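Local coordinates for beta-N-acetylhexosaminidase (Streptomyces plicatus, PDB 1JAK), which hydrolyses terminal beta-linked N-acetylhexosamine residues as a family 20 glycoside hydrolase, with catalysis assisted by the substrate itself, at residues 38-42 / 104-109; 47-53 / 76-82; 95-100 / 112-118; 153-157 / 472-477; 467-471 / 485-489. All coordinates share one frame; numbering follows the deposited sequence.

Interaction 1 of 5, residues 38-42 / 104-109; sequences GAPYR and SGPAGV
Y41 lays one face of its ring over the backbone of G108 and V109, with CD1 of Y41 3.3 Å from CA of G108 and V109 N standing above the centre of the ring. The first side-chain torsion of Y41 (chi1 173°) sets the ring beside its own carbonyl carbon and over the G108 end of the turn. G108 suits its place through its backbone angles, at which a beta carbon would collide with the preceding carbonyl oxygen. V109 meets the same tyrosine at about a right angle, its CG2 branch coming to 3.5 Å from Y41 CD2. G105 and G108 close a type I turn, and G105 O lies 3.2 Å from Y41 CB. Farther out the contact becomes thinner. A39 CB touches P106 CG at 3.7 Å, a small methyl against a rigid ring, while G105 CA directs a nearly straight C-H toward A39 O, 3.4 Å away. The turn joins strands 100-105 and 108-113 in the mixed sheet of the family 20 domain 2 region. Y41 OH is hydrogen-bonded to T47, and S104 OG to A147; strand 145-153 pairs with both strand 41-42 and strand 100-105.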
# COMPACT_ATOMS: atom_id res chain seq x y z
N GLY A 38 12.72 -13.95 -29.72
CA GLY A 38 13.84 -14.84 -29.45
C GLY A 38 13.56 -15.92 -28.44
O GLY A 38 12.42 -16.14 -28.01
N ALA A 39 14.63 -16.61 -28.04
CA ALA A 39 14.54 -17.69 -27.07
C ALA A 39 14.57 -17.13 -25.66
O ALA A 39 15.06 -16.03 -25.43
CB ALA A 39 15.69 -18.67 -27.28
N PRO A 40 14.04 -17.89 -24.69
CA PRO A 40 14.02 -17.44 -23.30
C PRO A 40 15.35 -17.67 -22.60
O PRO A 40 16.28 -18.25 -23.17
CB PRO A 40 12.93 -18.30 -22.69
CG PRO A 40 13.17 -19.61 -23.38
CD PRO A 40 13.36 -19.19 -24.83
N TYR A 41 15.44 -17.18 -21.37
CA TYR A 41 16.63 -17.39 -20.56
C TYR A 41 16.22 -18.50 -19.61
O TYR A 41 15.04 -18.65 -19.28
CB TYR A 41 17.01 -16.16 -19.75
CG TYR A 41 18.14 -16.43 -18.78
CD1 TYR A 41 19.40 -16.81 -19.25
CD2 TYR A 41 17.96 -16.33 -17.40
CE1 TYR A 41 20.45 -17.10 -18.37
CE2 TYR A 41 19.00 -16.61 -16.51
CZ TYR A 41 20.24 -16.99 -17.01
OH TYR A 41 21.27 -17.29 -16.14
N ARG A 42 17.19 -19.29 -19.17
CA ARG A 42 16.91 -20.37 -18.25
C ARG A 42 17.90 -20.29 -17.11
O ARG A 42 19.11 -20.37 -17.34
CB ARG A 42 17.05 -21.72 -18.96
CG ARG A 42 16.51 -22.90 -18.18
CD ARG A 42 17.08 -24.20 -18.73
NE ARG A 42 16.29 -25.37 -18.35
CZ ARG A 42 15.35 -25.91 -19.12
NH1 ARG A 42 15.07 -25.39 -20.31
NH2 ARG A 42 14.69 -26.98 -18.71
N SER A 104 15.75 -10.19 -21.86
CA SER A 104 15.85 -11.62 -21.60
C SER A 104 16.17 -12.43 -22.85
O SER A 104 15.59 -12.22 -23.91
CB SER A 104 14.54 -12.13 -20.99
OG SER A 104 14.58 -13.54 -20.82
N GLY A 105 17.09 -13.38 -22.70
CA GLY A 105 17.48 -14.22 -23.80
C GLY A 105 18.50 -15.25 -23.35
O GLY A 105 18.87 -15.27 -22.17
N PRO A 106 18.99 -16.11 -24.25
CA PRO A 106 19.98 -17.13 -23.89
C PRO A 106 21.22 -16.55 -23.23
O PRO A 106 21.88 -17.22 -22.43
CB PRO A 106 20.30 -17.78 -25.23
CG PRO A 106 19.00 -17.67 -25.97
CD PRO A 106 18.58 -16.25 -25.66
N ALA A 107 21.55 -15.30 -23.56
CA ALA A 107 22.73 -14.64 -23.01
C ALA A 107 22.52 -14.19 -21.56
O ALA A 107 23.46 -13.75 -20.90
CB ALA A 107 23.12 -13.45 -23.88
N GLY A 108 21.28 -14.30 -21.08
CA GLY A 108 20.98 -13.91 -19.72
C GLY A 108 19.87 -12.89 -19.58
O GLY A 108 19.25 -12.48 -20.57
N VAL A 109 19.58 -12.51 -18.35
CA VAL A 109 18.55 -11.52 -18.07
C VAL A 109 19.25 -10.29 -17.50
O VAL A 109 20.05 -10.40 -16.57
CB VAL A 109 17.51 -12.02 -17.05
CG1 VAL A 109 16.61 -10.87 -16.60
CG2 VAL A 109 16.66 -13.12 -17.67

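Interaction 2 of 5, residues 47-53 / 76-82; sequences THIRVDD and LPVTAHG
I49 and T79 carry the parallel strand pairing between 47-53 and 76-82. I49 N donates to P77 O at 2.9 Å, T79 N to I49 O at 3.0 Å, and V51 N to T79 O at 2.8 Å, all three close to straight. Beyond the last of these bonds R50 turns back at its second side-chain torsion (chi2 66°) and lays a guanidinium face over A80 O, which sits 3.3 Å above its centre; R50 NE also makes a weak, bent bond to G82 O. An ST turn, in which T79 OG1 accepts from H81 N, bends the chain there, and G82 has backbone angles that only glycine readily takes. At the other end a water bridges T47 O and L76 N. Packing fills in around these bonds. P77 CG stands over the centre of the H48 imidazole, 3.5 Å from its centroid and 5° off the normal, a CH-pi contact suited to the rigid, puckered proline. V51 CG2 meets V78 CG1 at 3.9 Å, two beta-branched residues that suit extended backbone. The pairing closes a beta-alpha-beta unit: helix 55-72 connects the strands and covers V51 and V78, while strand 86-90 pairs with the far edge of strand 49-50.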
# COMPACT_ATOMS: atom_id res chain seq x y z
N THR A 47 24.07 -20.16 -12.06
CA THR A 47 23.78 -18.76 -12.33
C THR A 47 24.21 -17.81 -11.22
O THR A 47 23.92 -18.04 -10.04
CB THR A 47 22.27 -18.54 -12.61
OG1 THR A 47 21.90 -19.23 -13.80
CG2 THR A 47 21.97 -17.05 -12.78
N HIS A 48 24.91 -16.75 -11.60
CA HIS A 48 25.39 -15.73 -10.68
C HIS A 48 24.54 -14.48 -10.88
O HIS A 48 24.02 -14.25 -11.97
CB HIS A 48 26.85 -15.37 -10.97
CG HIS A 48 27.84 -16.40 -10.52
ND1 HIS A 48 27.55 -17.75 -10.51
CD2 HIS A 48 29.12 -16.29 -10.12
CE1 HIS A 48 28.62 -18.42 -10.11
NE2 HIS A 48 29.59 -17.56 -9.87
N ILE A 49 24.40 -13.68 -9.83
CA ILE A 49 23.67 -12.43 -9.91
C ILE A 49 24.74 -11.34 -9.85
O ILE A 49 25.36 -11.13 -8.82
CB ILE A 49 22.69 -12.26 -8.73
CG1 ILE A 49 21.55 -13.27 -8.87
CG2 ILE A 49 22.13 -10.84 -8.71
CD1 ILE A 49 20.66 -13.37 -7.64
N ARG A 50 24.96 -10.69 -10.99
CA ARG A 50 25.97 -9.64 -11.10
C ARG A 50 25.33 -8.29 -10.82
O ARG A 50 24.32 -7.93 -11.42
CB ARG A 50 26.57 -9.64 -12.51
CG ARG A 50 27.57 -8.52 -12.80
CD ARG A 50 28.84 -8.65 -11.98
NE ARG A 50 29.95 -7.92 -12.58
CZ ARG A 50 30.04 -6.59 -12.66
NH1 ARG A 50 29.08 -5.83 -12.16
NH2 ARG A 50 31.09 -6.04 -13.25
N VAL A 51 25.93 -7.54 -9.90
CA VAL A 51 25.44 -6.22 -9.53
C VAL A 51 26.58 -5.21 -9.58
O VAL A 51 27.75 -5.59 -9.68
CB VAL A 51 24.86 -6.21 -8.10
CG1 VAL A 51 23.72 -7.20 -7.99
CG2 VAL A 51 25.96 -6.54 -7.09
N ASP A 52 26.25 -3.93 -9.51
CA ASP A 52 27.27 -2.89 -9.53
C ASP A 52 27.97 -2.90 -8.18
O ASP A 52 27.42 -3.38 -7.19
CB ASP A 52 26.66 -1.52 -9.77
CG ASP A 52 25.93 -1.43 -11.10
OD1 ASP A 52 26.49 -1.92 -12.11
OD2 ASP A 52 24.82 -0.88 -11.13
N ASP A 53 29.18 -2.36 -8.14
CA ASP A 53 29.95 -2.32 -6.90
C ASP A 53 29.45 -1.20 -5.99
O ASP A 53 30.16 -0.23 -5.73
CB ASP A 53 31.44 -2.14 -7.22
CG ASP A 53 32.32 -2.28 -6.00
OD1 ASP A 53 31.87 -2.89 -5.00
OD2 ASP A 53 33.47 -1.79 -6.03
N LEU A 76 23.20 -19.10 -6.13
CA LEU A 76 22.90 -17.75 -6.59
C LEU A 76 23.73 -16.68 -5.88
O LEU A 76 23.19 -15.80 -5.22
CB LEU A 76 21.41 -17.45 -6.41
CG LEU A 76 20.48 -18.27 -7.30
CD1 LEU A 76 19.05 -18.13 -6.81
CD2 LEU A 76 20.61 -17.82 -8.74
N PRO A 77 25.06 -16.74 -6.02
CA PRO A 77 25.91 -15.75 -5.36
C PRO A 77 25.72 -14.37 -5.97
O PRO A 77 25.47 -14.24 -7.17
CB PRO A 77 27.31 -16.30 -5.61
CG PRO A 77 27.18 -16.92 -6.96
CD PRO A 77 25.86 -17.65 -6.87
N VAL A 78 25.83 -13.34 -5.14
CA VAL A 78 25.70 -11.95 -5.59
C VAL A 78 27.12 -11.38 -5.63
O VAL A 78 27.79 -11.31 -4.60
CB VAL A 78 24.81 -11.13 -4.63
CG1 VAL A 78 24.73 -9.68 -5.09
CG2 VAL A 78 23.42 -11.75 -4.58
N THR A 79 27.55 -10.97 -6.81
CA THR A 79 28.90 -10.45 -7.00
C THR A 79 28.97 -9.19 -7.86
O THR A 79 28.09 -8.94 -8.68
CB THR A 79 29.79 -11.54 -7.66
OG1 THR A 79 31.06 -10.98 -8.01
CG2 THR A 79 29.11 -12.09 -8.91
N ALA A 80 30.03 -8.41 -7.66
CA ALA A 80 30.23 -7.18 -8.41
C ALA A 80 31.31 -7.38 -9.48
O ALA A 80 31.92 -6.42 -9.95
CB ALA A 80 30.63 -6.06 -7.47
N HIS A 81 31.55 -8.64 -9.85
CA HIS A 81 32.54 -8.96 -10.87
C HIS A 81 32.06 -10.13 -11.73
O HIS A 81 31.24 -10.93 -11.30
CB HIS A 81 33.88 -9.32 -10.21
CG HIS A 81 34.42 -8.25 -9.31
ND1 HIS A 81 34.19 -8.24 -7.95
CD2 HIS A 81 35.15 -7.14 -9.58
CE1 HIS A 81 34.75 -7.17 -7.42
NE2 HIS A 81 35.34 -6.48 -8.39
N GLY A 82 32.58 -10.20 -12.96
CA GLY A 82 32.19 -11.27 -13.86
C GLY A 82 30.98 -10.92 -14.70
O GLY A 82 30.46 -9.81 -14.61
O HOH W 1 23.99 -20.25 -8.44

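Interaction 3 of 5, residues 95-100 / 112-118; sequences YGDEGY and TARKAAG
The one salt bridge between 95-100 and 112-118 is long, D97 OD1 to K115 NZ at 3.5 Å. The two side chains lie side by side and point the same way, K115 being extended beyond CG so that CE as well as NZ borders the carboxylate; charged side chains suit this solvent-facing side. One water donates to G96 O and G99 O and accepts from K115 N, tying the loop to the N-cap residue of helix 116-129. A second donates to D97 OD1 and accepts weakly from R114 NE. The closest approaches are C-H to oxygen contacts, short but bent: Y100 CA lies 3.1 Å from T112 O, and G118 CA 3.2 Å from G99 O. E98 O is the straighter partner of G118 CA, at 3.5 Å. G118 suits this spot because a beta carbon there would run into G99 O. A113 CB and Y100 CB form the apolar pair at 4.1 Å, and the A117 methyl sits beside the carbonyl oxygen of D97. Y95 OH is held by R101 and Y100 OH by T125. The loop follows strand 86-90 and leads into strand 100-105, neighbour of strand 108-113, while A116 faces helix 55-72.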
# COMPACT_ATOMS: atom_id res chain seq x y z
N TYR A 95 14.13 5.99 -17.72
CA TYR A 95 13.34 5.18 -16.81
C TYR A 95 12.95 5.88 -15.51
O TYR A 95 12.31 5.28 -14.65
CB TYR A 95 14.10 3.88 -16.51
CG TYR A 95 14.48 3.14 -17.77
CD1 TYR A 95 13.52 2.78 -18.71
CD2 TYR A 95 15.81 2.84 -18.05
CE1 TYR A 95 13.87 2.14 -19.90
CE2 TYR A 95 16.18 2.20 -19.23
CZ TYR A 95 15.20 1.86 -20.15
OH TYR A 95 15.54 1.23 -21.33
N GLY A 96 13.33 7.14 -15.37
CA GLY A 96 12.99 7.89 -14.18
C GLY A 96 13.51 7.29 -12.88
O GLY A 96 14.45 6.50 -12.88
N ASP A 97 12.88 7.66 -11.77
CA ASP A 97 13.30 7.16 -10.47
C ASP A 97 12.79 5.76 -10.16
O ASP A 97 13.34 5.09 -9.29
CB ASP A 97 12.82 8.10 -9.35
CG ASP A 97 13.38 9.50 -9.48
OD1 ASP A 97 14.61 9.64 -9.64
OD2 ASP A 97 12.59 10.46 -9.41
N GLU A 98 11.77 5.32 -10.87
CA GLU A 98 11.19 4.01 -10.59
C GLU A 98 11.10 3.02 -11.74
O GLU A 98 10.71 1.87 -11.53
CB GLU A 98 9.78 4.19 -10.03
CG GLU A 98 9.73 4.92 -8.71
CD GLU A 98 8.34 4.92 -8.13
OE1 GLU A 98 7.48 5.68 -8.63
OE2 GLU A 98 8.10 4.15 -7.18
N GLY A 99 11.44 3.46 -12.95
CA GLY A 99 11.36 2.59 -14.10
C GLY A 99 12.57 1.70 -14.32
O GLY A 99 13.56 1.78 -13.59
N TYR A 100 12.49 0.85 -15.34
CA TYR A 100 13.56 -0.08 -15.67
C TYR A 100 13.35 -0.69 -17.05
O TYR A 100 12.29 -0.54 -17.66
CB TYR A 100 13.58 -1.24 -14.66
CG TYR A 100 12.32 -2.08 -14.75
CD1 TYR A 100 11.15 -1.67 -14.11
CD2 TYR A 100 12.26 -3.20 -15.57
CE1 TYR A 100 9.96 -2.35 -14.28
CE2 TYR A 100 11.06 -3.90 -15.76
CZ TYR A 100 9.91 -3.46 -15.11
OH TYR A 100 8.72 -4.11 -15.32
N THR A 112 18.02 -3.07 -16.18
CA THR A 112 18.71 -1.79 -16.14
C THR A 112 17.79 -0.69 -15.62
O THR A 112 16.62 -0.63 -15.99
CB THR A 112 19.21 -1.40 -17.54
OG1 THR A 112 20.03 -2.45 -18.08
CG2 THR A 112 20.02 -0.11 -17.47
N ALA A 113 18.32 0.17 -14.77
CA ALA A 113 17.54 1.28 -14.21
C ALA A 113 18.46 2.41 -13.76
O ALA A 113 19.67 2.24 -13.69
CB ALA A 113 16.71 0.78 -13.03
N ARG A 114 17.87 3.56 -13.46
CA ARG A 114 18.65 4.70 -13.00
C ARG A 114 18.87 4.61 -11.50
O ARG A 114 19.91 5.02 -10.99
CB ARG A 114 17.93 6.02 -13.33
CG ARG A 114 17.69 6.25 -14.81
CD ARG A 114 16.95 7.56 -15.04
NE ARG A 114 17.76 8.72 -14.67
CZ ARG A 114 18.77 9.18 -15.39
NH1 ARG A 114 19.11 8.58 -16.53
NH2 ARG A 114 19.46 10.24 -14.98
N LYS A 115 17.89 4.05 -10.79
CA LYS A 115 17.98 3.92 -9.34
C LYS A 115 17.60 2.53 -8.84
O LYS A 115 16.97 1.75 -9.56
CB LYS A 115 17.11 4.97 -8.66
CG LYS A 115 17.60 6.40 -8.88
CD LYS A 115 16.95 7.37 -7.91
CE LYS A 115 17.56 8.76 -8.03
NZ LYS A 115 16.96 9.72 -7.06
N ALA A 116 17.98 2.23 -7.61
CA ALA A 116 17.70 0.93 -6.99
C ALA A 116 16.22 0.57 -7.02
O ALA A 116 15.86 -0.59 -7.18
CB ALA A 116 18.22 0.91 -5.56
N ALA A 117 15.36 1.57 -6.85
CA ALA A 117 13.92 1.32 -6.86
C ALA A 117 13.51 0.73 -8.20
O ALA A 117 12.61 -0.11 -8.27
CB ALA A 117 13.16 2.62 -6.60
N GLY A 118 14.18 1.17 -9.26
CA GLY A 118 13.88 0.66 -10.59
C GLY A 118 14.29 -0.79 -10.72
O GLY A 118 13.56 -1.61 -11.29
O HOH W 2 15.13 3.81 -12.34
O HOH W 3 15.44 9.59 -12.36

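Interaction 4 of 5, residues 153-157 / 472-477; sequences DTPRY and LGWSPA. With SO4 (sulfate ion), chain B.
W474, at the C-terminal end of helix 465-474, packs against P155 in the linker that runs from strand 145-153 of the N-terminal mixed sheet into strand 159-165, the first strand of the catalytic TIM barrel. The tight part is built on the indole. P155 CB lies over its six-membered ring, 3.8 Å from the centroid and 22° off the normal, a CH-pi contact in which a rigid proline meets a broad flat face. At the indole edge NE1 of W474 donates to D153 OD1 at 2.8 Å; the acceptor is nearly in the ring plane, but the N-H arrives from above the carboxylate plane, the two planes being 70° apart. W474 chi1 is 179°, which brings the indole back to the linker. The helix end also offers its last carbonyls: W474 O accepts from R156 N at 2.8 Å and G473 O from Y157 N at 3.0 Å. D153 OD1 has a second donor in A32 N, and K187 makes a cation-pi contact with W474.

The looser, watery side begins at the R156 side chain, extended from CG to NE. A477 CB packs over one guanidinium face and Y157 OH lies over the opposite one, while a water joins R156 NH1 to L472 O and S475 O; another links T154 O to W474 O. D427 shares the charge through a salt bridge. A sulfate, probably from the crystallisation liquor, takes the edge: R156 NH2 donates to its O2 at 3.0 Å, and R156 NE to its O4 at 2.9 Å.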
# COMPACT_ATOMS: atom_id res chain seq x y z
N ASP A 153 9.63 -0.29 -18.83
CA ASP A 153 8.53 0.03 -17.92
C ASP A 153 8.75 1.24 -17.01
O ASP A 153 9.79 1.37 -16.38
CB ASP A 153 8.31 -1.23 -17.07
CG ASP A 153 6.91 -1.37 -16.54
OD1 ASP A 153 6.01 -0.60 -16.93
OD2 ASP A 153 6.71 -2.29 -15.71
N THR A 154 7.75 2.13 -16.96
CA THR A 154 7.79 3.31 -16.10
C THR A 154 6.38 3.50 -15.54
O THR A 154 5.41 3.09 -16.17
CB THR A 154 8.19 4.58 -16.88
OG1 THR A 154 7.31 4.74 -18.01
CG2 THR A 154 9.64 4.50 -17.35
N PRO A 155 6.25 4.11 -14.35
CA PRO A 155 4.94 4.33 -13.72
C PRO A 155 4.15 5.55 -14.19
O PRO A 155 4.71 6.60 -14.52
CB PRO A 155 5.30 4.44 -12.25
CG PRO A 155 6.60 5.18 -12.30
CD PRO A 155 7.34 4.47 -13.43
N ARG A 156 2.83 5.40 -14.20
CA ARG A 156 1.92 6.47 -14.60
C ARG A 156 1.77 7.50 -13.48
O ARG A 156 1.81 8.71 -13.72
CB ARG A 156 0.55 5.88 -14.94
CG ARG A 156 -0.50 6.91 -15.34
CD ARG A 156 -1.84 6.25 -15.59
NE ARG A 156 -2.83 7.21 -16.09
CZ ARG A 156 -4.10 6.93 -16.32
NH1 ARG A 156 -4.58 5.71 -16.08
NH2 ARG A 156 -4.91 7.86 -16.80
N TYR A 157 1.61 7.00 -12.25
CA TYR A 157 1.44 7.84 -11.07
C TYR A 157 2.53 7.58 -10.03
O TYR A 157 3.02 6.46 -9.91
CB TYR A 157 0.08 7.58 -10.41
CG TYR A 157 -1.10 8.01 -11.25
CD1 TYR A 157 -1.38 9.36 -11.44
CD2 TYR A 157 -1.94 7.07 -11.84
CE1 TYR A 157 -2.46 9.77 -12.20
CE2 TYR A 157 -3.03 7.47 -12.61
CZ TYR A 157 -3.29 8.82 -12.78
OH TYR A 157 -4.37 9.22 -13.54
N LEU A 472 -3.73 0.23 -11.75
CA LEU A 472 -4.30 1.55 -12.01
C LEU A 472 -3.27 2.63 -11.68
O LEU A 472 -3.20 3.65 -12.35
CB LEU A 472 -5.56 1.76 -11.17
CG LEU A 472 -6.75 0.85 -11.50
CD1 LEU A 472 -7.92 1.20 -10.60
CD2 LEU A 472 -7.14 1.03 -12.96
N GLY A 473 -2.45 2.38 -10.66
CA GLY A 473 -1.46 3.37 -10.29
C GLY A 473 -0.22 3.35 -11.18
O GLY A 473 0.40 4.38 -11.40
N TRP A 474 0.12 2.17 -11.70
CA TRP A 474 1.33 2.02 -12.51
C TRP A 474 1.21 2.03 -14.04
O TRP A 474 1.94 2.77 -14.72
CB TRP A 474 2.05 0.74 -12.08
CG TRP A 474 3.31 0.45 -12.86
CD1 TRP A 474 3.39 0.00 -14.15
CD2 TRP A 474 4.66 0.64 -12.41
NE1 TRP A 474 4.71 -0.08 -14.54
CE2 TRP A 474 5.50 0.31 -13.50
CE3 TRP A 474 5.23 1.07 -11.21
CZ2 TRP A 474 6.90 0.39 -13.41
CZ3 TRP A 474 6.62 1.15 -11.12
CH2 TRP A 474 7.44 0.81 -12.22
N SER A 475 0.32 1.21 -14.57
CA SER A 475 0.16 1.05 -16.02
C SER A 475 -0.41 2.21 -16.82
O SER A 475 -1.17 3.03 -16.31
CB SER A 475 -0.66 -0.20 -16.29
OG SER A 475 -0.08 -1.33 -15.66
N PRO A 476 -0.04 2.29 -18.11
CA PRO A 476 -0.53 3.35 -18.99
C PRO A 476 -2.02 3.14 -19.22
O PRO A 476 -2.50 2.01 -19.26
CB PRO A 476 0.28 3.15 -20.27
CG PRO A 476 1.54 2.49 -19.79
CD PRO A 476 1.01 1.50 -18.78
N ALA A 477 -2.77 4.23 -19.38
CA ALA A 477 -4.20 4.12 -19.62
C ALA A 477 -4.48 3.24 -20.83
O ALA A 477 -5.45 2.49 -20.86
CB ALA A 477 -4.80 5.51 -19.83
S SO4 B . -2.48 10.94 -17.09
O1 SO4 B . -2.90 12.10 -16.26
O2 SO4 B . -3.66 10.37 -17.77
O3 SO4 B . -1.50 11.40 -18.09
O4 SO4 B . -1.86 9.92 -16.22
O HOH W 4 2.92 3.41 -17.10
O HOH W 5 -3.40 3.38 -14.99

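Interaction 5 of 5, residues 467-471 / 485-489; sequences PGVAE and YKVRL
Two helices that follow one another near the end of the chain, 465-474 and 482-490, meet here through a buried salt bridge between E471 and R488. The arginine grips the carboxylate end-on: R488 NH1 donates to E471 OE1 at 2.8 Å and R488 NH2 to E471 OE2 at 2.9 Å. Both bonds are almost straight, both use the syn lone pairs, and the carboxylate and guanidinium planes are only 11° apart, so the pair forms one nearly flat unit that fixes the rotation of each group. The segment axes come no closer than 11.8 Å, at 131° between their directions, and long side chains suit such a gap. Helix 465-474 comes after strand 440-447, the last strand of the catalytic TIM barrel, and its V469 packs against that strand. Y485 lies beside the ion pair. A chi1 of 172° sends its ring past E471 in the opposite direction, CD1 reaching 3.5 Å from E471 OE2, while Y485 OH lies 3.1 Å from G468 CA. The carboxylate has further donors in Y424 OH and A30 N, and Y424 stacks on Y485. At the start of the first segment, P467 CB makes a loose contact with L489 CD1, 4.4 Å away, with W496 packed against both residues.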
# COMPACT_ATOMS: atom_id res chain seq x y z
N PRO A 467 -3.79 -6.47 -6.73
CA PRO A 467 -2.98 -6.25 -7.94
C PRO A 467 -3.63 -5.24 -8.90
O PRO A 467 -2.93 -4.48 -9.57
CB PRO A 467 -2.89 -7.64 -8.57
CG PRO A 467 -3.06 -8.57 -7.40
CD PRO A 467 -4.14 -7.89 -6.59
N GLY A 468 -4.95 -5.26 -8.95
CA GLY A 468 -5.68 -4.36 -9.84
C GLY A 468 -5.47 -2.89 -9.52
O GLY A 468 -5.29 -2.08 -10.43
N VAL A 469 -5.51 -2.54 -8.24
CA VAL A 469 -5.32 -1.15 -7.86
C VAL A 469 -3.88 -0.73 -8.15
O VAL A 469 -3.62 0.42 -8.51
CB VAL A 469 -5.63 -0.93 -6.37
CG1 VAL A 469 -5.53 0.56 -6.02
CG2 VAL A 469 -7.04 -1.45 -6.06
N ALA A 470 -2.95 -1.67 -8.02
CA ALA A 470 -1.55 -1.39 -8.30
C ALA A 470 -1.42 -1.06 -9.79
O ALA A 470 -0.67 -0.16 -10.17
CB ALA A 470 -0.69 -2.60 -7.95
N GLU A 471 -2.15 -1.80 -10.63
CA GLU A 471 -2.10 -1.55 -12.06
C GLU A 471 -2.64 -0.17 -12.40
O GLU A 471 -2.07 0.54 -13.23
CB GLU A 471 -2.89 -2.61 -12.84
CG GLU A 471 -2.96 -2.31 -14.34
CD GLU A 471 -3.03 -3.55 -15.20
OE1 GLU A 471 -2.26 -4.50 -14.93
OE2 GLU A 471 -3.83 -3.57 -16.16
N TYR A 485 -7.13 -7.98 -18.94
CA TYR A 485 -6.55 -7.94 -17.60
C TYR A 485 -6.95 -9.19 -16.81
O TYR A 485 -6.12 -9.78 -16.11
CB TYR A 485 -7.04 -6.71 -16.82
CG TYR A 485 -6.62 -6.73 -15.36
CD1 TYR A 485 -5.29 -6.53 -15.00
CD2 TYR A 485 -7.54 -7.03 -14.36
CE1 TYR A 485 -4.88 -6.63 -13.66
CE2 TYR A 485 -7.15 -7.13 -13.02
CZ TYR A 485 -5.82 -6.93 -12.68
OH TYR A 485 -5.41 -7.05 -11.37
N LYS A 486 -8.21 -9.61 -16.92
CA LYS A 486 -8.67 -10.77 -16.18
C LYS A 486 -7.88 -12.03 -16.51
O LYS A 486 -7.80 -12.94 -15.69
CB LYS A 486 -10.17 -11.01 -16.41
CG LYS A 486 -10.55 -11.49 -17.79
CD LYS A 486 -12.07 -11.62 -17.89
CE LYS A 486 -12.50 -12.14 -19.25
NZ LYS A 486 -13.98 -12.25 -19.35
N VAL A 487 -7.29 -12.08 -17.70
CA VAL A 487 -6.49 -13.24 -18.09
C VAL A 487 -5.16 -13.19 -17.35
O VAL A 487 -4.65 -14.22 -16.91
CB VAL A 487 -6.23 -13.27 -19.61
CG1 VAL A 487 -5.28 -14.41 -19.94
CG2 VAL A 487 -7.54 -13.43 -20.36
N ARG A 488 -4.61 -11.99 -17.21
CA ARG A 488 -3.35 -11.82 -16.50
C ARG A 488 -3.57 -12.06 -15.00
O ARG A 488 -2.69 -12.56 -14.31
CB ARG A 488 -2.78 -10.42 -16.75
CG ARG A 488 -2.26 -10.24 -18.18
CD ARG A 488 -1.54 -8.91 -18.39
NE ARG A 488 -2.47 -7.78 -18.55
CZ ARG A 488 -2.61 -6.79 -17.67
NH1 ARG A 488 -1.89 -6.78 -16.56
NH2 ARG A 488 -3.46 -5.80 -17.92
N LEU A 489 -4.76 -11.70 -14.52
CA LEU A 489 -5.07 -11.91 -13.11
C LEU A 489 -5.31 -13.40 -12.87
O LEU A 489 -4.86 -13.95 -11.86
CB LEU A 489 -6.32 -11.11 -12.70
CG LEU A 489 -6.70 -11.17 -11.22
CD1 LEU A 489 -5.57 -10.58 -10.37
CD2 LEU A 489 -7.99 -10.38 -10.99

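Overall arrangement
Interactions 1, 2 and 3 belong to the mixed sheet of the N-terminal region. Interactions 1 and 2 have centres about 17 Å apart and touch through Y41 OH and T47 OG1, 3.1 Å apart; interactions 1 and 3 share strand 108-113 from its two ends. Interaction 3 then meets interaction 4, their centres about 14 Å apart: Y100 OH lies 2.7 Å from D153 OD2, and E98 O packs on W474 CH2. Interaction 4 thus joins this sheet to the barrel, and the same helix 465-474, one turn earlier, takes part in interaction 5, whose centre is about 12 Å away. None of the five includes a residue of the inhibitor pocket, which is formed by residues such as D319, E320 and W414.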